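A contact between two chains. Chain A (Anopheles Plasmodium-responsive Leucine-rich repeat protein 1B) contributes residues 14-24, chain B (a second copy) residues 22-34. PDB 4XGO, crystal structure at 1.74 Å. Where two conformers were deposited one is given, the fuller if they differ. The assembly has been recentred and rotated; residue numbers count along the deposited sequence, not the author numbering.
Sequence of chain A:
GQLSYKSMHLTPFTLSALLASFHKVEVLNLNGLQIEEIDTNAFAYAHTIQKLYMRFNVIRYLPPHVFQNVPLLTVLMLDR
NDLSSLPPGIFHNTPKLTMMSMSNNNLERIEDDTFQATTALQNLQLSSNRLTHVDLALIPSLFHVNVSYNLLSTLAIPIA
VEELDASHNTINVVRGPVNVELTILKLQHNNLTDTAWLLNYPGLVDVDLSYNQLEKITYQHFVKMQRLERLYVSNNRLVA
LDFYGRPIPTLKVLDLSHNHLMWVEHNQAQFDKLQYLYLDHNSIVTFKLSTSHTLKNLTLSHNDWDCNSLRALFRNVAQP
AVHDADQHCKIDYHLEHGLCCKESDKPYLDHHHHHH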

# COMPACT_ATOMS: atom_id res chain seq x y z
N THR A 14 0.51 -13.83 -25.88
CA THR A 14 -0.42 -13.53 -24.80
C THR A 14 -1.25 -12.28 -25.11
O THR A 14 -2.44 -12.21 -24.75
CB THR A 14 0.28 -13.41 -23.43
OG1 THR A 14 1.23 -12.34 -23.47
CG2 THR A 14 0.99 -14.71 -23.08
N LEU A 15 -0.66 -11.30 -25.80
CA LEU A 15 -1.43 -10.13 -26.19
C LEU A 15 -2.49 -10.50 -27.24
O LEU A 15 -3.62 -10.02 -27.19
CB LEU A 15 -0.54 -8.97 -26.66
CG LEU A 15 -1.30 -7.70 -27.09
CD1 LEU A 15 -2.22 -7.18 -26.00
CD2 LEU A 15 -0.36 -6.60 -27.56
N SER A 16 -2.13 -11.39 -28.18
CA SER A 16 -3.09 -11.87 -29.18
C SER A 16 -4.29 -12.54 -28.51
O SER A 16 -5.45 -12.27 -28.87
CB SER A 16 -2.43 -12.85 -30.16
OG SER A 16 -3.33 -13.23 -31.20
N ALA A 17 -4.01 -13.40 -27.54
CA ALA A 17 -5.07 -14.12 -26.84
C ALA A 17 -5.96 -13.16 -26.06
O ALA A 17 -7.19 -13.27 -26.10
CB ALA A 17 -4.50 -15.22 -25.97
N LEU A 18 -5.35 -12.20 -25.37
CA LEU A 18 -6.10 -11.13 -24.71
C LEU A 18 -6.99 -10.33 -25.64
O LEU A 18 -8.16 -10.13 -25.37
CB LEU A 18 -5.15 -10.15 -24.01
CG LEU A 18 -4.63 -10.51 -22.64
CD1 LEU A 18 -3.58 -9.47 -22.26
CD2 LEU A 18 -5.76 -10.56 -21.62
N LEU A 19 -6.42 -9.85 -26.74
CA LEU A 19 -7.18 -9.07 -27.73
C LEU A 19 -8.36 -9.86 -28.29
O LEU A 19 -9.44 -9.31 -28.47
CB LEU A 19 -6.27 -8.58 -28.88
CG LEU A 19 -5.20 -7.55 -28.49
CD1 LEU A 19 -4.18 -7.36 -29.60
CD2 LEU A 19 -5.80 -6.22 -28.04
N ALA A 20 -8.17 -11.16 -28.53
CA ALA A 20 -9.24 -12.02 -29.04
C ALA A 20 -10.38 -12.12 -28.02
O ALA A 20 -11.57 -12.05 -28.38
CB ALA A 20 -8.72 -13.41 -29.35
N SER A 21 -10.02 -12.27 -26.75
CA SER A 21 -11.03 -12.33 -25.67
C SER A 21 -11.78 -10.99 -25.53
O SER A 21 -12.98 -10.97 -25.25
CB SER A 21 -10.35 -12.79 -24.36
OG SER A 21 -9.61 -11.75 -23.73
N PHE A 22 -11.08 -9.88 -25.73
CA PHE A 22 -11.66 -8.55 -25.64
C PHE A 22 -12.60 -8.33 -26.83
O PHE A 22 -13.69 -7.79 -26.66
CB PHE A 22 -10.61 -7.45 -25.69
CG PHE A 22 -9.68 -7.40 -24.51
CD1 PHE A 22 -9.94 -8.11 -23.33
CD2 PHE A 22 -8.55 -6.60 -24.56
CE1 PHE A 22 -9.08 -8.02 -22.25
CE2 PHE A 22 -7.69 -6.51 -23.48
CZ PHE A 22 -7.96 -7.22 -22.33
N HIS A 23 -12.15 -8.74 -28.00
CA HIS A 23 -12.89 -8.54 -29.26
C HIS A 23 -14.28 -9.17 -29.20
O HIS A 23 -15.26 -8.58 -29.69
CB HIS A 23 -12.11 -9.14 -30.42
CG HIS A 23 -12.77 -8.95 -31.75
ND1 HIS A 23 -12.69 -7.77 -32.46
CD2 HIS A 23 -13.53 -9.79 -32.49
CE1 HIS A 23 -13.38 -7.90 -33.59
NE2 HIS A 23 -13.90 -9.11 -33.63
N LYS A 24 -14.36 -10.37 -28.62
CA LYS A 24 -15.62 -11.10 -28.43
C LYS A 24 -16.47 -10.60 -27.24
O LYS A 24 -17.61 -11.07 -27.03
CB LYS A 24 -15.32 -12.59 -28.30
CG LYS A 24 -14.64 -13.19 -29.52
CD LYS A 24 -14.32 -14.68 -29.36
CE LYS A 24 -13.20 -14.94 -28.37
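Chain B 22-34: FHKVEVLNLNGLQ

Chain B crosses the helix of chain A (14-23) in an irregular run: the end of a helix at Phe B22 and His B23, a Schellman motif in which Val B25 takes positive phi, a short strand (27-29), and a type II turn from Leu B30 to Leu B33, where Gly B32 supplies the positive phi that glycine favours. The N-to-C directions of strand and helix differ by 107°, so the two run roughly across each other, with axes 10.9 Å apart at closest, a spacing filled by side chains.

Apolar packing dominates. Leu A15, Leu A18, Leu A19 and Phe A22 lie at i, i+3, i+4 and i+7, a spacing that gathers them on one side of the helix. Leu B28 reaches three of them: its CD1 lies 3.7 Å from Leu A19 CD2 and 4.2 Å from Phe A22 CE2, at the ring edge, while its CD2 lies 4.2 Å from Leu A15 CD1. Leu A18 CD1 touches both Leu B30 CD2 (3.9 Å) and Leu B33 CD1 (4.0 Å). Branched leucine tips suit such multiple contacts, and Val B25 CG1 adds a looser one to Leu A19 CD2 at 4.4 Å.

Polar contact is sparse, with no direct hydrogen bond across. The exposed rings of His A23 and His B23 lie near parallel but slid apart, barely overlapping. Imidazole nitrogens can bind water, which suits this place: one water bridges His A23 ND1 (2.6 Å) and the carbonyl His B23 O (2.8 Å), donating to the latter.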

# COMPACT_ATOMS: atom_id res chain seq x y z
N PHE B 22 -12.19 0.09 -27.39
CA PHE B 22 -11.53 -1.22 -27.33
C PHE B 22 -11.65 -1.98 -28.66
O PHE B 22 -10.65 -2.46 -29.20
CB PHE B 22 -12.12 -2.10 -26.22
CG PHE B 22 -11.96 -1.56 -24.82
CD1 PHE B 22 -11.08 -0.52 -24.52
CD2 PHE B 22 -12.70 -2.12 -23.80
CE1 PHE B 22 -10.95 -0.05 -23.21
CE2 PHE B 22 -12.57 -1.66 -22.49
CZ PHE B 22 -11.70 -0.63 -22.20
N HIS B 23 -12.87 -2.08 -29.18
CA HIS B 23 -13.14 -2.82 -30.41
C HIS B 23 -12.19 -2.42 -31.53
O HIS B 23 -11.68 -3.28 -32.24
CB HIS B 23 -14.59 -2.60 -30.89
CG HIS B 23 -14.91 -3.30 -32.17
ND1 HIS B 23 -15.28 -2.62 -33.32
CD2 HIS B 23 -14.90 -4.62 -32.50
CE1 HIS B 23 -15.49 -3.49 -34.29
NE2 HIS B 23 -15.26 -4.71 -33.83
N LYS B 24 -11.94 -1.12 -31.66
CA LYS B 24 -11.05 -0.58 -32.69
C LYS B 24 -9.56 -0.63 -32.33
O LYS B 24 -8.72 -0.24 -33.14
CB LYS B 24 -11.45 0.87 -32.97
CG LYS B 24 -12.86 1.01 -33.50
CD LYS B 24 -13.17 2.44 -33.91
CE LYS B 24 -13.39 3.33 -32.70
NZ LYS B 24 -14.06 4.60 -33.10
N VAL B 25 -9.23 -1.11 -31.13
CA VAL B 25 -7.86 -1.13 -30.60
C VAL B 25 -7.18 0.25 -30.63
O VAL B 25 -5.98 0.37 -30.86
CB VAL B 25 -6.98 -2.21 -31.29
CG1 VAL B 25 -5.74 -2.53 -30.45
CG2 VAL B 25 -7.78 -3.49 -31.49
N GLU B 26 -7.96 1.29 -30.37
CA GLU B 26 -7.46 2.65 -30.21
C GLU B 26 -7.09 2.91 -28.75
O GLU B 26 -6.21 3.69 -28.45
CB GLU B 26 -8.53 3.65 -30.66
CG GLU B 26 -8.91 3.47 -32.12
CD GLU B 26 -9.85 4.53 -32.66
OE1 GLU B 26 -10.27 5.42 -31.89
OE2 GLU B 26 -10.16 4.46 -33.87
N VAL B 27 -7.82 2.26 -27.86
CA VAL B 27 -7.56 2.32 -26.43
C VAL B 27 -7.34 0.87 -26.02
O VAL B 27 -8.18 0.01 -26.27
CB VAL B 27 -8.73 2.95 -25.66
CG1 VAL B 27 -8.47 2.93 -24.15
CG2 VAL B 27 -8.96 4.38 -26.13
N LEU B 28 -6.19 0.59 -25.41
CA LEU B 28 -5.89 -0.75 -24.95
C LEU B 28 -5.72 -0.74 -23.44
O LEU B 28 -4.77 -0.16 -22.94
CB LEU B 28 -4.60 -1.26 -25.60
CG LEU B 28 -4.14 -2.66 -25.20
CD1 LEU B 28 -5.24 -3.69 -25.42
CD2 LEU B 28 -2.85 -3.04 -25.92
N ASN B 29 -6.66 -1.37 -22.73
CA ASN B 29 -6.59 -1.47 -21.28
C ASN B 29 -5.93 -2.77 -20.84
O ASN B 29 -6.54 -3.85 -20.91
CB ASN B 29 -7.97 -1.30 -20.60
CG ASN B 29 -7.85 -1.18 -19.10
OD1 ASN B 29 -6.74 -1.00 -18.58
ND2 ASN B 29 -8.95 -1.32 -18.39
N LEU B 30 -4.67 -2.67 -20.40
CA LEU B 30 -3.92 -3.78 -19.81
C LEU B 30 -3.66 -3.50 -18.30
O LEU B 30 -2.75 -4.09 -17.70
CB LEU B 30 -2.60 -4.01 -20.54
CG LEU B 30 -2.67 -4.28 -22.05
CD1 LEU B 30 -1.29 -4.31 -22.67
CD2 LEU B 30 -3.38 -5.59 -22.33
N ASN B 31 -4.46 -2.62 -17.71
CA ASN B 31 -4.37 -2.35 -16.27
C ASN B 31 -4.66 -3.59 -15.44
O ASN B 31 -5.57 -4.35 -15.77
CB ASN B 31 -5.37 -1.31 -15.79
CG ASN B 31 -5.11 0.09 -16.32
OD1 ASN B 31 -4.04 0.40 -16.85
ND2 ASN B 31 -6.10 0.95 -16.17
N GLY B 32 -3.90 -3.79 -14.37
CA GLY B 32 -4.27 -4.76 -13.35
C GLY B 32 -4.23 -6.22 -13.76
O GLY B 32 -4.92 -7.03 -13.14
N LEU B 33 -3.38 -6.56 -14.74
CA LEU B 33 -3.27 -7.93 -15.23
C LEU B 33 -2.05 -8.70 -14.71
O LEU B 33 -1.71 -9.75 -15.25
CB LEU B 33 -3.31 -7.94 -16.79
CG LEU B 33 -4.53 -7.29 -17.47
CD1 LEU B 33 -4.37 -7.27 -18.99
CD2 LEU B 33 -5.80 -8.02 -17.08
N GLN B 34 -1.42 -8.19 -13.65
CA GLN B 34 -0.22 -8.79 -13.07
C GLN B 34 0.88 -9.05 -14.11
O GLN B 34 1.58 -10.06 -14.05
CB GLN B 34 -0.56 -10.09 -12.30
CG GLN B 34 -1.08 -9.91 -10.88
CD GLN B 34 -0.21 -9.04 -9.99
OE1 GLN B 34 -0.36 -7.82 -9.98
NE2 GLN B 34 0.67 -9.66 -9.20
O HOH W 1 -11.49 -5.89 -31.15